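Local coordinates for putative invasin (Yersinia pseudotuberculosis IP 31758, PDB 5N40), which acts as a bacterial surface adhesin, probably attaching Yersinia to host cells by a C-type lectin-like adhesion domain that follows immunoglobulin-like domains, at residues 6-12 and 35-40; 45-49 and 86-90; 77-83 and 97-103. The protein carries 1 engineered substitution. All coordinates share one frame; numbering follows the deposited sequence.

Contact 1: 6-12 and 35-40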
loop_
_atom_site.group_PDB
_atom_site.type_symbol
_atom_site.label_atom_id
_atom_site.label_comp_id
_atom_site.label_asym_id
_atom_site.label_seq_id
_atom_site.Cartn_x
_atom_site.Cartn_y
_atom_site.Cartn_z
ATOM N N ASN A 6 -42.143 10.560 42.410
ATOM C CA ASN A 6 -42.422 9.165 42.713
ATOM C C ASN A 6 -41.621 8.191 41.858
ATOM O O ASN A 6 -41.489 7.028 42.247
ATOM C CB ASN A 6 -43.918 8.874 42.542
ATOM C CG ASN A 6 -44.402 9.108 41.124
ATOM O OD1 ASN A 6 -44.043 10.102 40.489
ATOM N ND2 ASN A 6 -45.222 8.189 40.618
ATOM N N LEU A 7 -41.074 8.629 40.722
ATOM C CA LEU A 7 -40.281 7.740 39.876
ATOM C C LEU A 7 -38.953 7.424 40.558
ATOM O O LEU A 7 -38.186 8.333 40.895
ATOM C CB LEU A 7 -40.042 8.376 38.506
ATOM C CG LEU A 7 -41.276 8.800 37.703
ATOM C CD1 LEU A 7 -40.871 9.340 36.345
ATOM C CD2 LEU A 7 -42.275 7.653 37.548
ATOM N N SER A 8 -38.672 6.138 40.751
ATOM C CA SER A 8 -37.466 5.701 41.445
ATOM C C SER A 8 -36.408 5.294 40.430
ATOM O O SER A 8 -36.653 4.426 39.588
ATOM C CB SER A 8 -37.758 4.530 42.381
ATOM O OG SER A 8 -36.543 3.969 42.860
ATOM N N THR A 9 -35.229 5.912 40.518
ATOM C CA THR A 9 -34.135 5.544 39.629
ATOM C C THR A 9 -33.461 4.246 40.052
ATOM O O THR A 9 -32.715 3.665 39.258
ATOM C CB THR A 9 -33.104 6.676 39.559
ATOM O OG1 THR A 9 -32.570 6.937 40.862
ATOM C CG2 THR A 9 -33.744 7.943 39.029
ATOM N N THR A 10 -33.711 3.776 41.276
ATOM C CA THR A 10 -33.148 2.518 41.753
ATOM C C THR A 10 -34.094 1.338 41.542
ATOM O O THR A 10 -33.636 0.228 41.250
ATOM C CB THR A 10 -32.788 2.629 43.239
ATOM O OG1 THR A 10 -33.937 3.059 43.983
ATOM C CG2 THR A 10 -31.655 3.615 43.440
ATOM N N ASN A 11 -35.405 1.540 41.693
ATOM C CA ASN A 11 -36.343 0.458 41.416
ATOM C C ASN A 11 -36.628 0.321 39.927
ATOM O O ASN A 11 -36.949 -0.777 39.460
ATOM C CB ASN A 11 -37.654 0.672 42.173
ATOM C CG ASN A 11 -37.483 0.557 43.674
ATOM O OD1 ASN A 11 -36.602 -0.152 44.156
ATOM N ND2 ASN A 11 -38.322 1.265 44.420
ATOM N N SER A 12 -36.525 1.410 39.174
ATOM C CA SER A 12 -36.648 1.335 37.728
ATOM C C SER A 12 -35.373 0.766 37.119
ATOM O O SER A 12 -34.268 0.995 37.617
ATOM C CB SER A 12 -36.919 2.713 37.131
ATOM O OG SER A 12 -38.132 3.254 37.610
ATOM N N LEU A 35 -40.610 0.783 34.700
ATOM C CA LEU A 35 -40.773 2.047 35.406
ATOM C C LEU A 35 -41.477 1.797 36.733
ATOM O O LEU A 35 -42.606 1.293 36.762
ATOM C CB LEU A 35 -41.552 3.040 34.546
ATOM C CG LEU A 35 -41.624 4.478 35.067
ATOM C CD1 LEU A 35 -40.238 5.087 35.206
ATOM C CD2 LEU A 35 -42.491 5.338 34.156
ATOM N N ARG A 36 -40.810 2.142 37.829
ATOM C CA ARG A 36 -41.283 1.811 39.167
ATOM C C ARG A 36 -41.170 3.031 40.065
ATOM O O ARG A 36 -40.283 3.871 39.884
ATOM C CB ARG A 36 -40.484 0.646 39.765
ATOM C CG ARG A 36 -40.627 -0.663 38.994
ATOM C CD ARG A 36 -42.017 -1.272 39.216
ATOM N NE ARG A 36 -42.234 -2.541 38.517
ATOM C CZ ARG A 36 -42.726 -2.658 37.284
ATOM N NH1 ARG A 36 -43.040 -1.581 36.568
ATOM N NH2 ARG A 36 -42.892 -3.861 36.752
ATOM N N ASP A 37 -42.090 3.130 41.024
ATOM C CA ASP A 37 -42.034 4.208 41.995
ATOM C C ASP A 37 -41.224 3.766 43.214
ATOM O O ASP A 37 -40.636 2.682 43.243
ATOM C CB ASP A 37 -43.447 4.688 42.362
ATOM C CG ASP A 37 -44.264 3.660 43.156
ATOM O OD1 ASP A 37 -43.699 2.701 43.712
ATOM O OD2 ASP A 37 -45.504 3.827 43.221
ATOM N N SER A 38 -41.161 4.638 44.223
ATOM C CA SER A 38 -40.324 4.381 45.390
ATOM C C SER A 38 -40.816 3.200 46.213
ATOM O O SER A 38 -40.066 2.696 47.056
ATOM C CB SER A 38 -40.263 5.627 46.268
ATOM O OG SER A 38 -41.560 5.991 46.704
ATOM N N ASN A 39 -42.055 2.761 46.002
ATOM C CA ASN A 39 -42.607 1.582 46.655
ATOM C C ASN A 39 -42.554 0.353 45.762
ATOM O O ASN A 39 -43.127 -0.688 46.109
ATOM C CB ASN A 39 -44.049 1.854 47.084
ATOM C CG ASN A 39 -44.140 2.899 48.175
ATOM O OD1 ASN A 39 -43.465 2.800 49.197
ATOM N ND2 ASN A 39 -44.967 3.916 47.956
ATOM N N ASN A 40 -41.885 0.464 44.615
ATOM C CA ASN A 40 -41.769 -0.581 43.602
ATOM C C ASN A 40 -43.101 -0.930 42.951
ATOM O O ASN A 40 -43.266 -2.039 42.433
ATOM C CB ASN A 40 -41.117 -1.845 44.159
ATOM C CG ASN A 40 -40.425 -2.654 43.077
ATOM O OD1 ASN A 40 -39.882 -2.094 42.117
ATOM N ND2 ASN A 40 -40.449 -3.972 43.216
HETATM O O HOH W 1 -37.371 -2.972 41.036
#
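Asn11 and Asn40 meet at an oblique angle, their amide planes 55° apart, with OD1 of Asn40 near the CB of Asn11. A water ties them further, donating to Asn11 O at 2.7 Å and to Asn40 OD1 at 2.9 Å. The Asn11 amide itself turns to the tip of the opposite loop. Its CG lies beside the backbone N (chi1 -67°), and from there ND2 gives a nearly straight bond to Asp37 O at 3.0 Å, the acceptor lying close to the amide plane. Asp37 O is thus gripped twice, because Asn40 N also binds it to close the type I turn 37-40; within that turn Asp37 OD1 accepts from Asn39 N as an Asx turn.

Arg36 lays its aliphatic root against Asn11, CB to CB at 3.7 Å. A bend at chi2 (-72°) then carries the guanidinium away from 6-12 and back over its own chain, where NH1 bonds Leu35 O and also Ser65 O. Ser12 OG works as a relay, accepting from Arg36 N at 2.9 Å while donating to Ser8 O at 2.7 Å. Beside it, Ser8 N bonds Arg36 O at 2.9 Å, in the carbonyl plane, and Ser8 OG accepts from Asn11 N in an ST motif that shapes the 8-12 turn. On the buried side Leu7 and Leu35 cross obliquely, CD2 of the first against CD1 of the second at 4.0 Å.

These two leucines point into the sandwich end of the first immunoglobulin-like domain, where both touch Val43 and Leu92 of strand 90-102, and Leu35 also meets Tyr68 of strand 67-73. The contact joins the lead into strand 13-22 to the loop leaving strand 28-34.

Contact 2: 45-49 and 86-90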
loop_
_atom_site.group_PDB
_atom_site.type_symbol
_atom_site.label_atom_id
_atom_site.label_comp_id
_atom_site.label_asym_id
_atom_site.label_seq_id
_atom_site.Cartn_x
_atom_site.Cartn_y
_atom_site.Cartn_z
ATOM N N GLY A 45 -49.073 4.385 31.939
ATOM C CA GLY A 45 -49.612 5.500 31.182
ATOM C C GLY A 45 -48.666 6.662 30.976
ATOM O O GLY A 45 -49.122 7.780 30.724
ATOM N N GLN A 46 -47.364 6.436 31.063
ATOM C CA GLN A 46 -46.399 7.523 30.982
ATOM C C GLN A 46 -45.912 7.756 29.553
ATOM O O GLN A 46 -46.044 6.904 28.669
ATOM C CB GLN A 46 -45.210 7.239 31.894
ATOM C CG GLN A 46 -45.606 7.061 33.345
ATOM C CD GLN A 46 -46.361 8.261 33.881
ATOM O OE1 GLN A 46 -45.794 9.342 34.045
ATOM N NE2 GLN A 46 -47.653 8.080 34.140
ATOM N N THR A 47 -45.332 8.942 29.347
ATOM C CA THR A 47 -44.763 9.352 28.063
ATOM C C THR A 47 -43.255 9.163 28.159
ATOM O O THR A 47 -42.546 9.998 28.728
ATOM C CB THR A 47 -45.144 10.792 27.748
ATOM O OG1 THR A 47 -46.573 10.876 27.660
ATOM C CG2 THR A 47 -44.510 11.253 26.421
ATOM N N VAL A 48 -42.776 8.054 27.603
ATOM C CA VAL A 48 -41.397 7.607 27.745
ATOM C C VAL A 48 -40.687 7.743 26.404
ATOM O O VAL A 48 -41.256 7.432 25.350
ATOM C CB VAL A 48 -41.365 6.149 28.250
ATOM C CG1 VAL A 48 -39.942 5.592 28.293
ATOM C CG2 VAL A 48 -42.010 6.065 29.622
ATOM N N ALA A 49 -39.445 8.223 26.447
ATOM C CA ALA A 49 -38.599 8.320 25.266
ATOM C C ALA A 49 -37.224 7.764 25.596
ATOM O O ALA A 49 -36.738 7.913 26.721
ATOM C CB ALA A 49 -38.475 9.767 24.775
ATOM N N ASN A 86 -36.015 9.346 29.227
ATOM C CA ASN A 86 -36.662 10.489 29.851
ATOM C C ASN A 86 -38.171 10.273 29.839
ATOM O O ASN A 86 -38.708 9.518 29.022
ATOM C CB ASN A 86 -36.276 11.828 29.174
ATOM C CG ASN A 86 -36.604 11.875 27.700
ATOM O OD1 ASN A 86 -37.760 12.042 27.314
ATOM N ND2 ASN A 86 -35.575 11.771 26.859
ATOM N N VAL A 87 -38.840 10.930 30.781
ATOM C CA VAL A 87 -40.279 10.822 30.983
ATOM C C VAL A 87 -40.825 12.238 30.992
ATOM O O VAL A 87 -40.359 13.074 31.774
ATOM C CB VAL A 87 -40.620 10.106 32.301
ATOM C CG1 VAL A 87 -42.128 10.000 32.485
ATOM C CG2 VAL A 87 -39.960 8.731 32.357
ATOM N N ASP A 88 -41.790 12.518 30.119
ATOM C CA ASP A 88 -42.303 13.878 29.960
ATOM C C ASP A 88 -41.164 14.855 29.669
ATOM O O ASP A 88 -41.187 16.002 30.103
ATOM C CB ASP A 88 -43.077 14.342 31.199
ATOM C CG ASP A 88 -44.330 13.532 31.457
ATOM O OD1 ASP A 88 -45.012 13.147 30.484
ATOM O OD2 ASP A 88 -44.629 13.301 32.646
ATOM N N GLY A 89 -40.143 14.396 28.950
ATOM C CA GLY A 89 -39.043 15.256 28.570
ATOM C C GLY A 89 -37.997 15.481 29.642
ATOM O O GLY A 89 -37.049 16.239 29.398
ATOM N N ASN A 90 -38.128 14.848 30.804
ATOM C CA ASN A 90 -37.194 14.997 31.915
ATOM C C ASN A 90 -36.392 13.710 32.081
ATOM O O ASN A 90 -36.964 12.615 32.091
ATOM C CB ASN A 90 -37.945 15.320 33.212
ATOM C CG ASN A 90 -39.052 16.360 33.018
ATOM O OD1 ASN A 90 -38.841 17.412 32.412
ATOM N ND2 ASN A 90 -40.246 16.049 33.519
HETATM O O HOH W 2 -45.376 10.583 31.585
HETATM O O HOH W 3 -47.196 13.039 28.880
HETATM O O HOH W 4 -40.376 11.650 27.476
#
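Ala49 and Asn86 form an antiparallel hydrogen-bonded pair: Ala49 N reaches Asn86 O, and Asn86 N reaches Ala49 O, both at 3.0 Å. A third backbone bond, Asp88 N to Thr47 O, extends the ladder just past the end of strand 79-87. Between them Val48 and Val87 make a non-hydrogen-bonded pair, where CA-H...O contacts also occur: Val87 CA lies 3.3 Å from Thr47 O, and Val48 CA faces Asn86 O.

Side-chain packing is modest and partly polar, oxygens of Gln46, Asn86 and Asp88 resting on methyl or methine carbons. CG2 of Val48 meets CG2 of Val87 at 4.3 Å on one face of the sheet, and the Gln46 and Val87 side chains slant across each other, with Val87 CG1 4.0 Å from Gln46 OE1. On the other face Asn86, its CG held between the backbone N and carbonyl carbon (chi1 58°), brings OD1 to 3.5 Å from the methyl of Ala49. Asp88 runs nearly perpendicular to Thr47, its OD1 standing 3.6 Å from Thr47 CB.

Water supplies the polar links that the side chains do not make directly. One water accepts from Thr47 N, donates to Gln46 OE1 and more weakly to Asp88 OD1. A second lies next to Thr47 OG1 and donates to Asp88 OD1, 2.7 Å from it. A third sits among Thr47 O, Asn86 OD1 and Gly89 N, accepting from the last. The other end of the Gln46 amide, NE2, bonds back to Thr44 O.

Strand 48-52 is an outer strand of its sheet, and this contact seats its start on strand 79-87. There 87-90 makes a type I' turn leading into strand 90-102. On the inner side Gln46 packs on Leu35 and Val87 on Leu7, while Gln46 N bonds the hydroxyl of Tyr68 in strand 67-73.

Contact 3: 77-83 and 97-103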
loop_
_atom_site.group_PDB
_atom_site.type_symbol
_atom_site.label_atom_id
_atom_site.label_comp_id
_atom_site.label_asym_id
_atom_site.label_seq_id
_atom_site.Cartn_x
_atom_site.Cartn_y
_atom_site.Cartn_z
ATOM N N LEU A 77 -21.664 2.203 12.433
ATOM C CA LEU A 77 -20.505 2.588 13.229
ATOM C C LEU A 77 -20.377 1.667 14.435
ATOM O O LEU A 77 -21.341 1.475 15.180
ATOM C CB LEU A 77 -20.620 4.038 13.705
ATOM C CG LEU A 77 -20.768 5.081 12.598
ATOM C CD1 LEU A 77 -20.995 6.471 13.187
ATOM C CD2 LEU A 77 -19.556 5.053 11.698
ATOM N N THR A 78 -19.181 1.115 14.628
ATOM C CA THR A 78 -18.889 0.302 15.797
ATOM C C THR A 78 -18.662 1.185 17.018
ATOM O O THR A 78 -18.266 2.351 16.909
ATOM C CB THR A 78 -17.650 -0.548 15.542
ATOM O OG1 THR A 78 -16.570 0.312 15.162
ATOM C CG2 THR A 78 -17.911 -1.535 14.424
ATOM N N GLY A 79 -18.911 0.615 18.183
ATOM C CA GLY A 79 -18.679 1.299 19.438
ATOM C C GLY A 79 -19.574 0.727 20.515
ATOM O O GLY A 79 -20.027 -0.407 20.420
ATOM N N THR A 80 -19.820 1.540 21.538
ATOM C CA THR A 80 -20.750 1.197 22.605
ATOM C C THR A 80 -21.931 2.157 22.552
ATOM O O THR A 80 -21.753 3.372 22.683
ATOM C CB THR A 80 -20.067 1.258 23.970
ATOM O OG1 THR A 80 -18.913 0.404 23.964
ATOM C CG2 THR A 80 -21.038 0.810 25.070
ATOM N N ALA A 81 -23.130 1.612 22.349
ATOM C CA ALA A 81 -24.346 2.417 22.387
ATOM C C ALA A 81 -24.754 2.627 23.836
ATOM O O ALA A 81 -25.074 1.662 24.538
ATOM C CB ALA A 81 -25.478 1.740 21.616
ATOM N N SER A 82 -24.723 3.876 24.293
ATOM C CA SER A 82 -25.228 4.221 25.613
ATOM C C SER A 82 -26.671 4.678 25.480
ATOM O O SER A 82 -26.977 5.548 24.661
ATOM C CB SER A 82 -24.380 5.320 26.248
ATOM O OG SER A 82 -23.059 4.863 26.478
ATOM N N LEU A 83 -27.544 4.093 26.292
ATOM C CA LEU A 83 -28.980 4.318 26.224
ATOM C C LEU A 83 -29.414 5.173 27.404
ATOM O O LEU A 83 -29.012 4.908 28.540
ATOM C CB LEU A 83 -29.732 2.987 26.247
ATOM C CG LEU A 83 -29.346 1.980 25.162
ATOM C CD1 LEU A 83 -29.889 0.596 25.499
ATOM C CD2 LEU A 83 -29.873 2.440 23.834
ATOM N N ALA A 97 -28.284 1.414 30.257
ATOM C CA ALA A 97 -27.960 0.172 29.584
ATOM C C ALA A 97 -26.996 0.464 28.444
ATOM O O ALA A 97 -26.932 1.582 27.928
ATOM C CB ALA A 97 -29.222 -0.504 29.050
ATOM N N THR A 98 -26.222 -0.544 28.070
ATOM C CA THR A 98 -25.317 -0.419 26.939
ATOM C C THR A 98 -25.492 -1.605 26.009
ATOM O O THR A 98 -25.937 -2.685 26.414
ATOM C CB THR A 98 -23.851 -0.334 27.369
ATOM O OG1 THR A 98 -23.476 -1.557 28.018
ATOM C CG2 THR A 98 -23.635 0.846 28.305
ATOM N N ILE A 99 -25.146 -1.373 24.746
ATOM C CA ILE A 99 -25.116 -2.408 23.723
ATOM C C ILE A 99 -23.786 -2.288 22.998
ATOM O O ILE A 99 -23.430 -1.205 22.531
ATOM C CB ILE A 99 -26.287 -2.266 22.730
ATOM C CG1 ILE A 99 -27.626 -2.315 23.473
ATOM C CG2 ILE A 99 -26.227 -3.359 21.665
ATOM C CD1 ILE A 99 -28.792 -1.893 22.641
ATOM N N ASN A 100 -23.040 -3.386 22.932
ATOM C CA ASN A 100 -21.830 -3.419 22.127
ATOM C C ASN A 100 -22.224 -3.530 20.664
ATOM O O ASN A 100 -22.899 -4.488 20.271
ATOM C CB ASN A 100 -20.936 -4.589 22.527
ATOM C CG ASN A 100 -20.397 -4.454 23.930
ATOM O OD1 ASN A 100 -20.028 -3.361 24.368
ATOM N ND2 ASN A 100 -20.353 -5.565 24.647
ATOM N N VAL A 101 -21.827 -2.544 19.870
ATOM C CA VAL A 101 -22.041 -2.558 18.433
ATOM C C VAL A 101 -20.709 -2.984 17.829
ATOM O O VAL A 101 -19.780 -2.175 17.700
ATOM C CB VAL A 101 -22.514 -1.202 17.911
ATOM C CG1 VAL A 101 -22.950 -1.318 16.462
ATOM C CG2 VAL A 101 -23.658 -0.668 18.780
ATOM N N ILE A 102 -20.615 -4.261 17.483
ATOM C CA ILE A 102 -19.343 -4.869 17.112
ATOM C C ILE A 102 -19.180 -4.804 15.599
ATOM O O ILE A 102 -20.140 -4.501 14.878
ATOM C CB ILE A 102 -19.237 -6.313 17.633
ATOM C CG1 ILE A 102 -20.207 -7.254 16.906
ATOM C CG2 ILE A 102 -19.476 -6.342 19.145
ATOM C CD1 ILE A 102 -20.048 -8.714 17.299
ATOM N N PRO A 103 -17.980 -5.073 15.088
ATOM C CA PRO A 103 -17.751 -4.997 13.641
ATOM C C PRO A 103 -18.625 -5.958 12.853
ATOM O O PRO A 103 -18.942 -7.066 13.296
ATOM C CB PRO A 103 -16.272 -5.369 13.501
ATOM C CG PRO A 103 -15.662 -4.976 14.784
ATOM C CD PRO A 103 -16.725 -5.255 15.830
HETATM O O HOH W 5 -18.227 -2.355 22.479
#
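The flat amide of Asn100 lies alongside Thr80 and points the same way; its OD1 stands 3.9 Å from Thr80 OG1, and one water hydrogen-bonds to both. ND2 at the far end of that amide binds Asn20 OD1 in strand 13-22. Pro103 offers a puckered ring, and Thr78 sets its CG2 methyl over one side of it, nearest the N-CA edge; Thr78 CG2 lies 3.6 Å from Pro103 CA. The Thr78 hydroxyl points elsewhere and bonds Glu205 of the following domain.

The backbones form an antiparallel ladder from Gly79-Val101 to Leu83-Ala97. Gly79 N reaches a lone pair of Val101 O at 3.0 Å, and Val101 N returns to Gly79 O at 2.8 Å. Ala81 and Ile99 exchange a similar pair of bonds, and Leu83 N adds another to Ala97 O. This is the hairpin of strands 79-87 and 90-102 in an immunoglobulin-like sandwich; segments 79-83 and 98-102 run at 155° to each other. The hairpin is flanked by 48-52 on one side and by 13-22, parallel to 90-102, on the other.

The inward face is apolar. Ala81 CB meets Val101 CG2 at 4.1 Å, while Leu83 brings CD1 aslant against CD1 of Ile99 at 3.9 Å and onto Ala97 CB. The opposite face carries Thr80, whose CG2, anti to the backbone N (OG1 chi1 -56°), touches Thr98 CB at 3.8 Å.

From the N terminus the chain first closes contact 1, where 6-12 meets 35-40 and the loop between them holds strands 13-22 and 28-34. Contact 2 follows in series: 86-90, at the end of strand 79-87, returns to 45-49 after the rest of 48-52 and strands 56-63 and 67-73. Contact 3 opens inside that loop at 77-83 and ends beyond it at 97-103, so contacts 2 and 3 cross, sharing strand 79-87, with centres about 23 Å apart. Contacts 1 and 2 touch, their centres about 14 Å apart, tying the loops at one end of the domain. Contact 3 lies toward the other end, near the next immunoglobulin-like domain.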